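Local coordinates for protein tonb-dependent siderophore receptor (Acinetobacter baumannii, PDB 5FP1) that probably takes up iron across the outer membrane by binding ferric siderophores, possibly including ferric enterobactin, as a TonB-dependent receptor, at residues D99-S104 / T289-K294; T105-E110 / Q267-G272; T255-K260 / W390-N395. All coordinates share one frame; numbering follows the deposited sequence.

Interaction 1: D99-S104 / T289-K294. With C8E ((hydroxyethyloxy)tri(ethyloxy)octane), chain J.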
loop_
_atom_site.group_PDB
_atom_site.type_symbol
_atom_site.label_atom_id
_atom_site.label_comp_id
_atom_site.label_asym_id
_atom_site.label_seq_id
_atom_site.Cartn_x
_atom_site.Cartn_y
_atom_site.Cartn_z
ATOM N N ASP A 99 -4.726 11.865 1.100
ATOM C CA ASP A 99 -4.743 13.149 1.822
ATOM C C ASP A 99 -5.359 13.014 3.197
ATOM O O ASP A 99 -6.211 13.817 3.613
ATOM C CB ASP A 99 -5.454 14.226 0.979
ATOM C CG ASP A 99 -4.773 14.422 -0.347
ATOM O OD1 ASP A 99 -3.597 14.838 -0.335
ATOM O OD2 ASP A 99 -5.358 14.071 -1.402
ATOM N N GLY A 100 -4.929 12.000 3.932
ATOM C CA GLY A 100 -5.343 11.875 5.339
ATOM C C GLY A 100 -6.696 11.276 5.598
ATOM O O GLY A 100 -7.120 11.165 6.748
ATOM N N ILE A 101 -7.375 10.842 4.545
ATOM C CA ILE A 101 -8.669 10.175 4.699
ATOM C C ILE A 101 -8.546 8.740 4.219
ATOM O O ILE A 101 -7.985 8.493 3.146
ATOM C CB ILE A 101 -9.743 10.932 3.902
ATOM C CG1 ILE A 101 -9.937 12.306 4.568
ATOM C CG2 ILE A 101 -11.046 10.133 3.839
ATOM C CD1 ILE A 101 -11.123 13.103 4.070
ATOM N N ARG A 102 -9.015 7.799 5.037
ATOM C CA ARG A 102 -8.897 6.377 4.716
ATOM C C ARG A 102 -9.667 6.053 3.431
ATOM O O ARG A 102 -10.808 6.465 3.269
ATOM C CB ARG A 102 -9.438 5.507 5.851
ATOM C CG ARG A 102 -8.944 4.070 5.761
ATOM C CD ARG A 102 -9.733 3.115 6.637
ATOM N NE ARG A 102 -9.739 3.587 8.027
ATOM C CZ ARG A 102 -8.972 3.137 9.019
ATOM N NH1 ARG A 102 -8.098 2.146 8.829
ATOM N NH2 ARG A 102 -9.110 3.665 10.245
ATOM N N ASN A 103 -9.028 5.320 2.532
ATOM C CA ASN A 103 -9.668 4.890 1.305
ATOM C C ASN A 103 -9.109 3.519 0.992
ATOM O O ASN A 103 -8.314 3.353 0.047
ATOM C CB ASN A 103 -9.343 5.886 0.187
ATOM C CG ASN A 103 -10.191 5.672 -1.051
ATOM O OD1 ASN A 103 -11.411 5.607 -0.974
ATOM N ND2 ASN A 103 -9.545 5.560 -2.192
ATOM N N SER A 104 -9.474 2.552 1.824
ATOM C CA SER A 104 -8.833 1.234 1.815
ATOM C C SER A 104 -9.682 0.125 1.227
ATOM O O SER A 104 -9.634 -0.996 1.702
ATOM C CB SER A 104 -8.405 0.832 3.238
ATOM O OG SER A 104 -7.245 1.554 3.595
ATOM N N THR A 289 -13.317 18.717 6.002
ATOM C CA THR A 289 -13.101 17.989 4.766
ATOM C C THR A 289 -14.193 16.921 4.650
ATOM O O THR A 289 -14.393 16.106 5.547
ATOM C CB THR A 289 -11.705 17.361 4.719
ATOM O OG1 THR A 289 -10.705 18.329 5.055
ATOM C CG2 THR A 289 -11.398 16.774 3.321
ATOM N N ALA A 290 -14.929 16.966 3.553
ATOM C CA ALA A 290 -15.943 15.960 3.259
ATOM C C ALA A 290 -15.466 15.194 2.019
ATOM O O ALA A 290 -15.068 15.825 1.031
ATOM C CB ALA A 290 -17.294 16.641 3.012
ATOM N N MET A 291 -15.463 13.858 2.083
ATOM C CA MET A 291 -14.976 13.000 0.968
ATOM C C MET A 291 -15.990 11.910 0.678
ATOM O O MET A 291 -16.498 11.264 1.576
ATOM C CB MET A 291 -13.600 12.367 1.229
ATOM C CG MET A 291 -13.277 11.105 0.344
ATOM S SD MET A 291 -11.503 10.796 0.488
ATOM C CE MET A 291 -11.457 9.099 -0.010
ATOM N N TYR A 292 -16.284 11.745 -0.600
ATOM C CA TYR A 292 -17.235 10.774 -1.074
ATOM C C TYR A 292 -16.438 9.852 -2.004
ATOM O O TYR A 292 -15.777 10.326 -2.922
ATOM C CB TYR A 292 -18.347 11.484 -1.868
ATOM C CG TYR A 292 -19.130 12.554 -1.085
ATOM C CD1 TYR A 292 -18.633 13.860 -0.931
ATOM C CD2 TYR A 292 -20.370 12.257 -0.513
ATOM C CE1 TYR A 292 -19.336 14.816 -0.222
ATOM C CE2 TYR A 292 -21.079 13.211 0.200
ATOM C CZ TYR A 292 -20.555 14.483 0.333
ATOM O OH TYR A 292 -21.260 15.419 1.033
ATOM N N ALA A 293 -16.462 8.548 -1.766
ATOM C CA ALA A 293 -15.680 7.637 -2.605
ATOM C C ALA A 293 -16.539 6.505 -3.118
ATOM O O ALA A 293 -17.362 5.961 -2.394
ATOM C CB ALA A 293 -14.480 7.079 -1.855
ATOM N N LYS A 294 -16.329 6.143 -4.373
ATOM C CA LYS A 294 -17.004 4.991 -4.950
ATOM C C LYS A 294 -15.903 4.105 -5.520
ATOM O O LYS A 294 -15.002 4.593 -6.209
ATOM C CB LYS A 294 -17.978 5.423 -6.050
ATOM C CG LYS A 294 -18.546 4.245 -6.834
ATOM C CD LYS A 294 -20.051 4.263 -6.875
ATOM C CE LYS A 294 -20.619 3.037 -7.555
ATOM N NZ LYS A 294 -21.728 2.516 -6.720
HETATM C C1 C8E J . -23.297 4.718 2.595
HETATM C C2 C8E J . -22.157 5.707 2.500
HETATM C C3 C8E J . -22.270 6.570 1.243
HETATM C C4 C8E J . -23.050 7.852 1.514
HETATM C C5 C8E J . -23.250 8.689 0.255
HETATM C C6 C8E J . -21.915 9.020 -0.392
HETATM C C7 C8E J . -21.478 7.943 -1.386
HETATM C C8 C8E J . -20.478 8.499 -2.390
HETATM O O9 C8E J . -20.853 8.055 -3.693
HETATM C C10 C8E J . -19.856 8.277 -4.703
HETATM C C11 C8E J . -19.196 9.652 -4.604
HETATM O O12 C8E J . -18.430 9.940 -5.785
#
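I101 lies alongside M291, the two side chains pointing opposite ways. The methyl branch of I101 takes the thioether: CG2 is 3.4 Å from M291 SD. The longer branch, CG1-CD1, runs toward T289 and M291 CB. Its tip, I101 CD1, sits 3.8 Å from T289 CG2. The same CD1 is also 3.8 Å from M291 CB, so I101 touches M291 at both the root and the sulfur. A chi1 of 160° puts M291 CG anti to the backbone N; the rest of the chain is extended, and CE ends beside N103. N103 crosses M291 at about a right angle, with M291 CE 3.6 Å from N103 OD1. That oxygen also rests against the next inward methyl, 3.5 Å from A293 CB. The contact is thus made by van der Waals packing, with the amide oxygen of N103 against two methyl groups at one end.

Residues Y292 and K294 of the strand turn to its other face, where a detergent molecule, C8E, lies. Y292 CB is 3.4 Å from C8E C11, and C8E C6 meets the edge of the tyrosine ring near CD2. This is consistent with a membrane-facing outer surface. The contact joins the plug, at its short edge strand 101-102, to the inner wall of the barrel at strand 284-304. Barrel strands 264-279 and 315-341 flank it: I271 touches M291 and N103, while T331 and Q333 pack on I101.

Interaction 2: T105-E110 / Q267-G272; sequences TSQNRE and QENHIG
Q267 reaches from the barrel wall to the backbone of N108. Its CB points at the plug loop 105-110. CG lies anti to the carbonyl carbon (chi1 -58°), and the chain runs on extended. Close contacts with the loop begin at CD, which comes within 3.7 Å of N108 N. At the tip, Q267 OE1 accepts a hydrogen bond from N108 N at 2.9 Å. The bond is nearly straight (166°) and falls on an in-plane lone pair. OE1 has a second donor: a water gives it a hydrogen bond of 2.7 Å and also donates to N108 O. The carboxamide oxygen is thus gripped by the loop directly and through water. On the other branch, Q267 NE2 lies 3.6 Å from N108 ND2, and it makes a weak hydrogen bond to N297. The side chains of Q267 and N108 lie roughly perpendicular.

Two residues further along the strand, N269 meets Q107. Their amides are stacked, with planes 26° apart, and Q107 CD is 3.3 Å from N269 OD1. N269 OD1 is hydrogen-bonded to S295, which also bonds T105 OG1, so a residue of the next strand steadies both sides. N269 ND2 donates to a second water, 3.0 Å away, which in turn donates to S106 O. R109 NH2 makes a weak hydrogen bond to T105 O within the loop and another to N103 O.

Polar side chains and bridging waters joining a plug loop to the inner wall are in keeping with the plug-in-barrel fold of TonB-dependent receptors.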
loop_
_atom_site.group_PDB
_atom_site.type_symbol
_atom_site.label_atom_id
_atom_site.label_comp_id
_atom_site.label_asym_id
_atom_site.label_seq_id
_atom_site.Cartn_x
_atom_site.Cartn_y
_atom_site.Cartn_z
ATOM N N THR A 105 -10.407 0.419 0.159
ATOM C CA THR A 105 -10.940 -0.620 -0.684
ATOM C C THR A 105 -9.825 -1.143 -1.558
ATOM O O THR A 105 -8.865 -0.412 -1.880
ATOM C CB THR A 105 -12.100 -0.059 -1.549
ATOM O OG1 THR A 105 -11.695 1.182 -2.132
ATOM C CG2 THR A 105 -13.326 0.208 -0.651
ATOM N N SER A 106 -9.954 -2.376 -2.013
ATOM C CA SER A 106 -8.876 -2.930 -2.817
ATOM C C SER A 106 -8.760 -2.225 -4.175
ATOM O O SER A 106 -9.730 -2.128 -4.949
ATOM C CB SER A 106 -9.045 -4.409 -3.020
ATOM O OG SER A 106 -7.906 -4.950 -3.676
ATOM N N GLN A 107 -7.548 -1.774 -4.444
ATOM C CA GLN A 107 -7.219 -1.038 -5.664
ATOM C C GLN A 107 -5.748 -1.244 -5.981
ATOM O O GLN A 107 -4.928 -1.514 -5.085
ATOM C CB GLN A 107 -7.406 0.474 -5.443
ATOM C CG GLN A 107 -8.757 0.902 -4.934
ATOM C CD GLN A 107 -8.768 2.321 -4.371
ATOM O OE1 GLN A 107 -9.350 2.600 -3.294
ATOM N NE2 GLN A 107 -8.205 3.223 -5.116
ATOM N N ASN A 108 -5.404 -1.087 -7.254
ATOM C CA ASN A 108 -4.011 -0.939 -7.690
ATOM C C ASN A 108 -3.793 0.558 -7.941
ATOM O O ASN A 108 -4.169 1.078 -8.997
ATOM C CB ASN A 108 -3.783 -1.753 -8.963
ATOM C CG ASN A 108 -4.114 -3.235 -8.778
ATOM O OD1 ASN A 108 -3.795 -3.822 -7.771
ATOM N ND2 ASN A 108 -4.728 -3.832 -9.772
ATOM N N ARG A 109 -3.293 1.269 -6.938
ATOM C CA ARG A 109 -3.309 2.732 -6.988
ATOM C C ARG A 109 -2.262 3.269 -7.970
ATOM O O ARG A 109 -1.152 2.723 -8.058
ATOM C CB ARG A 109 -3.087 3.306 -5.601
ATOM C CG ARG A 109 -4.249 2.999 -4.665
ATOM C CD ARG A 109 -3.891 3.175 -3.202
ATOM N NE ARG A 109 -5.009 2.841 -2.318
ATOM C CZ ARG A 109 -5.423 1.616 -2.043
ATOM N NH1 ARG A 109 -4.788 0.560 -2.548
ATOM N NH2 ARG A 109 -6.478 1.447 -1.250
ATOM N N GLU A 110 -2.653 4.320 -8.693
ATOM C CA GLU A 110 -1.799 5.011 -9.663
ATOM C C GLU A 110 -1.040 6.170 -9.056
ATOM O O GLU A 110 -1.437 6.731 -8.018
ATOM C CB GLU A 110 -2.641 5.594 -10.813
ATOM C CG GLU A 110 -2.424 4.920 -12.163
ATOM C CD GLU A 110 -1.265 5.500 -12.974
ATOM O OE1 GLU A 110 -0.794 6.594 -12.634
ATOM O OE2 GLU A 110 -0.823 4.849 -13.965
ATOM N N GLN A 267 -11.158 -2.285 -12.527
ATOM C CA GLN A 267 -11.339 -1.459 -11.358
ATOM C C GLN A 267 -11.870 -0.116 -11.808
ATOM O O GLN A 267 -11.485 0.410 -12.863
ATOM C CB GLN A 267 -10.003 -1.301 -10.618
ATOM C CG GLN A 267 -9.391 -2.633 -10.199
ATOM C CD GLN A 267 -8.226 -2.501 -9.245
ATOM O OE1 GLN A 267 -7.496 -1.513 -9.251
ATOM N NE2 GLN A 267 -8.045 -3.505 -8.415
ATOM N N GLU A 268 -12.673 0.485 -10.953
ATOM C CA GLU A 268 -13.185 1.821 -11.215
ATOM C C GLU A 268 -13.332 2.576 -9.912
ATOM O O GLU A 268 -14.011 2.125 -9.004
ATOM C CB GLU A 268 -14.541 1.749 -11.927
ATOM C CG GLU A 268 -15.070 3.124 -12.310
ATOM C CD GLU A 268 -16.431 3.068 -13.013
ATOM O OE1 GLU A 268 -16.822 2.002 -13.538
ATOM O OE2 GLU A 268 -17.116 4.100 -13.044
ATOM N N ASN A 269 -12.656 3.714 -9.828
ATOM C CA ASN A 269 -12.613 4.502 -8.621
ATOM C C ASN A 269 -12.940 5.962 -8.891
ATOM O O ASN A 269 -12.384 6.549 -9.815
ATOM C CB ASN A 269 -11.261 4.372 -7.964
ATOM C CG ASN A 269 -11.114 3.040 -7.239
ATOM O OD1 ASN A 269 -11.557 2.874 -6.099
ATOM N ND2 ASN A 269 -10.585 2.066 -7.945
ATOM N N HIS A 270 -13.812 6.507 -8.042
ATOM C CA HIS A 270 -14.186 7.918 -8.072
ATOM C C HIS A 270 -14.013 8.450 -6.681
ATOM O O HIS A 270 -14.443 7.801 -5.711
ATOM C CB HIS A 270 -15.665 8.079 -8.433
ATOM C CG HIS A 270 -16.056 7.517 -9.755
ATOM N ND1 HIS A 270 -16.283 8.314 -10.859
ATOM C CD2 HIS A 270 -16.315 6.244 -10.149
ATOM C CE1 HIS A 270 -16.642 7.554 -11.879
ATOM N NE2 HIS A 270 -16.658 6.294 -11.479
ATOM N N ILE A 271 -13.407 9.634 -6.551
ATOM C CA ILE A 271 -13.361 10.312 -5.256
ATOM C C ILE A 271 -13.726 11.805 -5.458
ATOM O O ILE A 271 -13.136 12.471 -6.309
ATOM C CB ILE A 271 -11.945 10.271 -4.608
ATOM C CG1 ILE A 271 -11.406 8.839 -4.516
ATOM C CG2 ILE A 271 -11.972 10.925 -3.210
ATOM C CD1 ILE A 271 -9.968 8.738 -4.028
ATOM N N GLY A 272 -14.661 12.294 -4.657
ATOM C CA GLY A 272 -15.066 13.705 -4.666
ATOM C C GLY A 272 -14.815 14.289 -3.283
ATOM O O GLY A 272 -15.216 13.703 -2.274
HETATM O O HOH W 1 -10.745 -0.900 -7.293
HETATM O O HOH W 2 -7.113 1.112 -9.738
#

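Interaction 3: T255-K260 / W390-N395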
loop_
_atom_site.group_PDB
_atom_site.type_symbol
_atom_site.label_atom_id
_atom_site.label_comp_id
_atom_site.label_asym_id
_atom_site.label_seq_id
_atom_site.Cartn_x
_atom_site.Cartn_y
_atom_site.Cartn_z
ATOM N N THR A 255 7.224 -16.817 -17.294
ATOM C CA THR A 255 6.158 -17.771 -17.619
ATOM C C THR A 255 4.829 -17.320 -16.994
ATOM O O THR A 255 4.778 -16.932 -15.817
ATOM C CB THR A 255 6.525 -19.188 -17.151
ATOM O OG1 THR A 255 7.725 -19.622 -17.826
ATOM C CG2 THR A 255 5.402 -20.163 -17.431
ATOM N N TYR A 256 3.765 -17.356 -17.784
ATOM C CA TYR A 256 2.432 -16.927 -17.333
ATOM C C TYR A 256 1.455 -18.076 -17.295
ATOM O O TYR A 256 1.205 -18.705 -18.328
ATOM C CB TYR A 256 1.895 -15.855 -18.271
ATOM C CG TYR A 256 0.532 -15.293 -17.939
ATOM C CD1 TYR A 256 0.325 -14.496 -16.816
ATOM C CD2 TYR A 256 -0.556 -15.521 -18.784
ATOM C CE1 TYR A 256 -0.925 -13.953 -16.551
ATOM C CE2 TYR A 256 -1.793 -14.986 -18.530
ATOM C CZ TYR A 256 -1.985 -14.189 -17.414
ATOM O OH TYR A 256 -3.250 -13.664 -17.181
ATOM N N TYR A 257 0.890 -18.335 -16.117
ATOM C CA TYR A 257 -0.074 -19.400 -15.927
ATOM C C TYR A 257 -1.517 -18.967 -15.876
ATOM O O TYR A 257 -2.412 -19.788 -15.619
ATOM C CB TYR A 257 0.275 -20.195 -14.657
ATOM C CG TYR A 257 1.584 -20.891 -14.744
ATOM C CD1 TYR A 257 1.826 -21.825 -15.743
ATOM C CD2 TYR A 257 2.638 -20.576 -13.872
ATOM C CE1 TYR A 257 3.050 -22.466 -15.841
ATOM C CE2 TYR A 257 3.854 -21.223 -13.959
ATOM C CZ TYR A 257 4.064 -22.153 -14.957
ATOM O OH TYR A 257 5.284 -22.767 -15.071
ATOM N N GLY A 258 -1.776 -17.692 -16.152
ATOM C CA GLY A 258 -3.130 -17.223 -16.263
ATOM C C GLY A 258 -3.803 -17.701 -17.550
ATOM O O GLY A 258 -3.162 -18.274 -18.432
ATOM N N TRP A 259 -5.093 -17.451 -17.638
ATOM C CA TRP A 259 -5.932 -17.952 -18.719
ATOM C C TRP A 259 -6.583 -16.734 -19.356
ATOM O O TRP A 259 -7.612 -16.245 -18.890
ATOM C CB TRP A 259 -6.939 -18.913 -18.133
ATOM C CG TRP A 259 -7.729 -19.732 -19.084
ATOM C CD1 TRP A 259 -7.802 -19.609 -20.451
ATOM C CD2 TRP A 259 -8.582 -20.804 -18.730
ATOM N NE1 TRP A 259 -8.640 -20.575 -20.967
ATOM C CE2 TRP A 259 -9.135 -21.321 -19.931
ATOM C CE3 TRP A 259 -8.904 -21.422 -17.519
ATOM C CZ2 TRP A 259 -10.009 -22.406 -19.943
ATOM C CZ3 TRP A 259 -9.766 -22.506 -17.534
ATOM C CH2 TRP A 259 -10.321 -22.984 -18.747
ATOM N N LYS A 260 -5.964 -16.225 -20.415
ATOM C CA LYS A 260 -6.311 -14.910 -20.900
ATOM C C LYS A 260 -7.710 -14.781 -21.441
ATOM O O LYS A 260 -8.313 -13.701 -21.313
ATOM C CB LYS A 260 -5.276 -14.384 -21.894
ATOM C CG LYS A 260 -3.947 -14.137 -21.206
ATOM C CD LYS A 260 -2.921 -13.564 -22.143
ATOM C CE LYS A 260 -3.130 -12.099 -22.375
ATOM N NZ LYS A 260 -1.871 -11.539 -22.890
ATOM N N TRP A 390 -8.553 -26.666 -18.858
ATOM C CA TRP A 390 -8.456 -26.334 -17.445
ATOM C C TRP A 390 -7.062 -26.444 -16.856
ATOM O O TRP A 390 -6.837 -25.913 -15.772
ATOM C CB TRP A 390 -9.491 -27.117 -16.584
ATOM C CG TRP A 390 -10.764 -26.383 -16.549
ATOM C CD1 TRP A 390 -11.808 -26.494 -17.444
ATOM C CD2 TRP A 390 -11.091 -25.299 -15.686
ATOM N NE1 TRP A 390 -12.777 -25.578 -17.148
ATOM C CE2 TRP A 390 -12.357 -24.820 -16.084
ATOM C CE3 TRP A 390 -10.448 -24.697 -14.596
ATOM C CZ2 TRP A 390 -12.983 -23.775 -15.440
ATOM C CZ3 TRP A 390 -11.087 -23.661 -13.940
ATOM C CH2 TRP A 390 -12.330 -23.201 -14.368
ATOM N N CYS A 391 -6.163 -27.182 -17.514
ATOM C CA CYS A 391 -4.773 -27.235 -17.134
ATOM C C CYS A 391 -3.906 -26.872 -18.314
ATOM O O CYS A 391 -4.287 -27.083 -19.468
ATOM C CB CYS A 391 -4.364 -28.628 -16.655
ATOM S SG CYS A 391 -5.336 -29.231 -15.272
ATOM N N THR A 392 -2.731 -26.346 -18.023
ATOM C CA THR A 392 -1.772 -26.001 -19.064
ATOM C C THR A 392 -0.416 -26.638 -18.750
ATOM O O THR A 392 -0.239 -27.280 -17.693
ATOM C CB THR A 392 -1.679 -24.468 -19.232
ATOM O OG1 THR A 392 -1.001 -24.157 -20.445
ATOM C CG2 THR A 392 -0.943 -23.819 -18.076
ATOM N N SER A 393 0.545 -26.471 -19.645
ATOM C CA SER A 393 1.861 -27.050 -19.444
ATOM C C SER A 393 2.663 -26.237 -18.420
ATOM O O SER A 393 2.653 -25.013 -18.448
ATOM C CB SER A 393 2.631 -27.128 -20.782
ATOM O OG SER A 393 3.805 -27.895 -20.606
ATOM N N LEU A 394 3.320 -26.910 -17.498
ATOM C CA LEU A 394 4.231 -26.222 -16.570
ATOM C C LEU A 394 5.320 -25.512 -17.370
ATOM O O LEU A 394 5.649 -24.347 -17.139
ATOM C CB LEU A 394 4.873 -27.208 -15.610
ATOM C CG LEU A 394 5.882 -26.568 -14.663
ATOM C CD1 LEU A 394 5.146 -25.763 -13.585
ATOM C CD2 LEU A 394 6.754 -27.662 -14.074
ATOM N N ASN A 395 5.887 -26.222 -18.332
ATOM C CA ASN A 395 6.903 -25.632 -19.185
ATOM C C ASN A 395 6.328 -25.279 -20.558
ATOM O O ASN A 395 5.768 -26.125 -21.244
ATOM C CB ASN A 395 8.091 -26.612 -19.311
ATOM C CG ASN A 395 8.751 -26.902 -17.973
ATOM O OD1 ASN A 395 8.870 -28.053 -17.543
ATOM N ND2 ASN A 395 9.144 -25.866 -17.295
#
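Y257, W259 and W390 bury the most surface here. W259 has CG anti to the backbone N (chi1 -169°) and drives the edge of its six-membered ring into the face of W390. The pair is T-shaped: planes at 90°, with the centroids of the six-membered rings 4.9 Å apart. W259 CZ3 stands over the centre of the W390 indole, 3.6 Å from W390 CD2. W390 is also held at its rim, where NE1 is hydrogen-bonded to D404.

Y257 closes the other end. Its hydroxyl donates to L394 O at 2.6 Å, in the carbonyl plane and on a lone pair. S393 O also lies at the edge of the ring, 3.7 Å from Y257 CE1. L394 CD1 closes in beside the phenol, 3.3 Å from Y257 OH. Between these two ends, T392 CG2 touches Y257 at CD1.

Residues 255-259 and 390-394 run in opposite directions (179°). The contact joins the long barrel loop between strands 234-238 and 264-279 to strand 391-393. That strand is tied by the C383-C391 disulfide and pairs with strand 315-341. From strand 315-341, V316 packs on Y257 and H318 meets the W259 ring.

Overall arrangement
From the N terminus, the plug supplies the first two segments, 99-104 and 105-110, one directly after the other. The barrel then supplies 255-260, 267-272, 289-294 and 390-395. Interaction 2 closes the loop from 105 to 272. It falls within the larger loop closed by interaction 1, from 99 to 294. The two touch: neighbouring strands 264-279 and 284-304 carry their barrel halves, with probable hydrogen bonds from Y292 N to G272 O and from K294 N to H270 O. Together they fix one plug region to one patch of wall. Interaction 3 starts inside both loops and ends beyond them, so it crosses both. Its centre is about 39 Å from that of interaction 1, and it joins a barrel loop to the short strand 391-393.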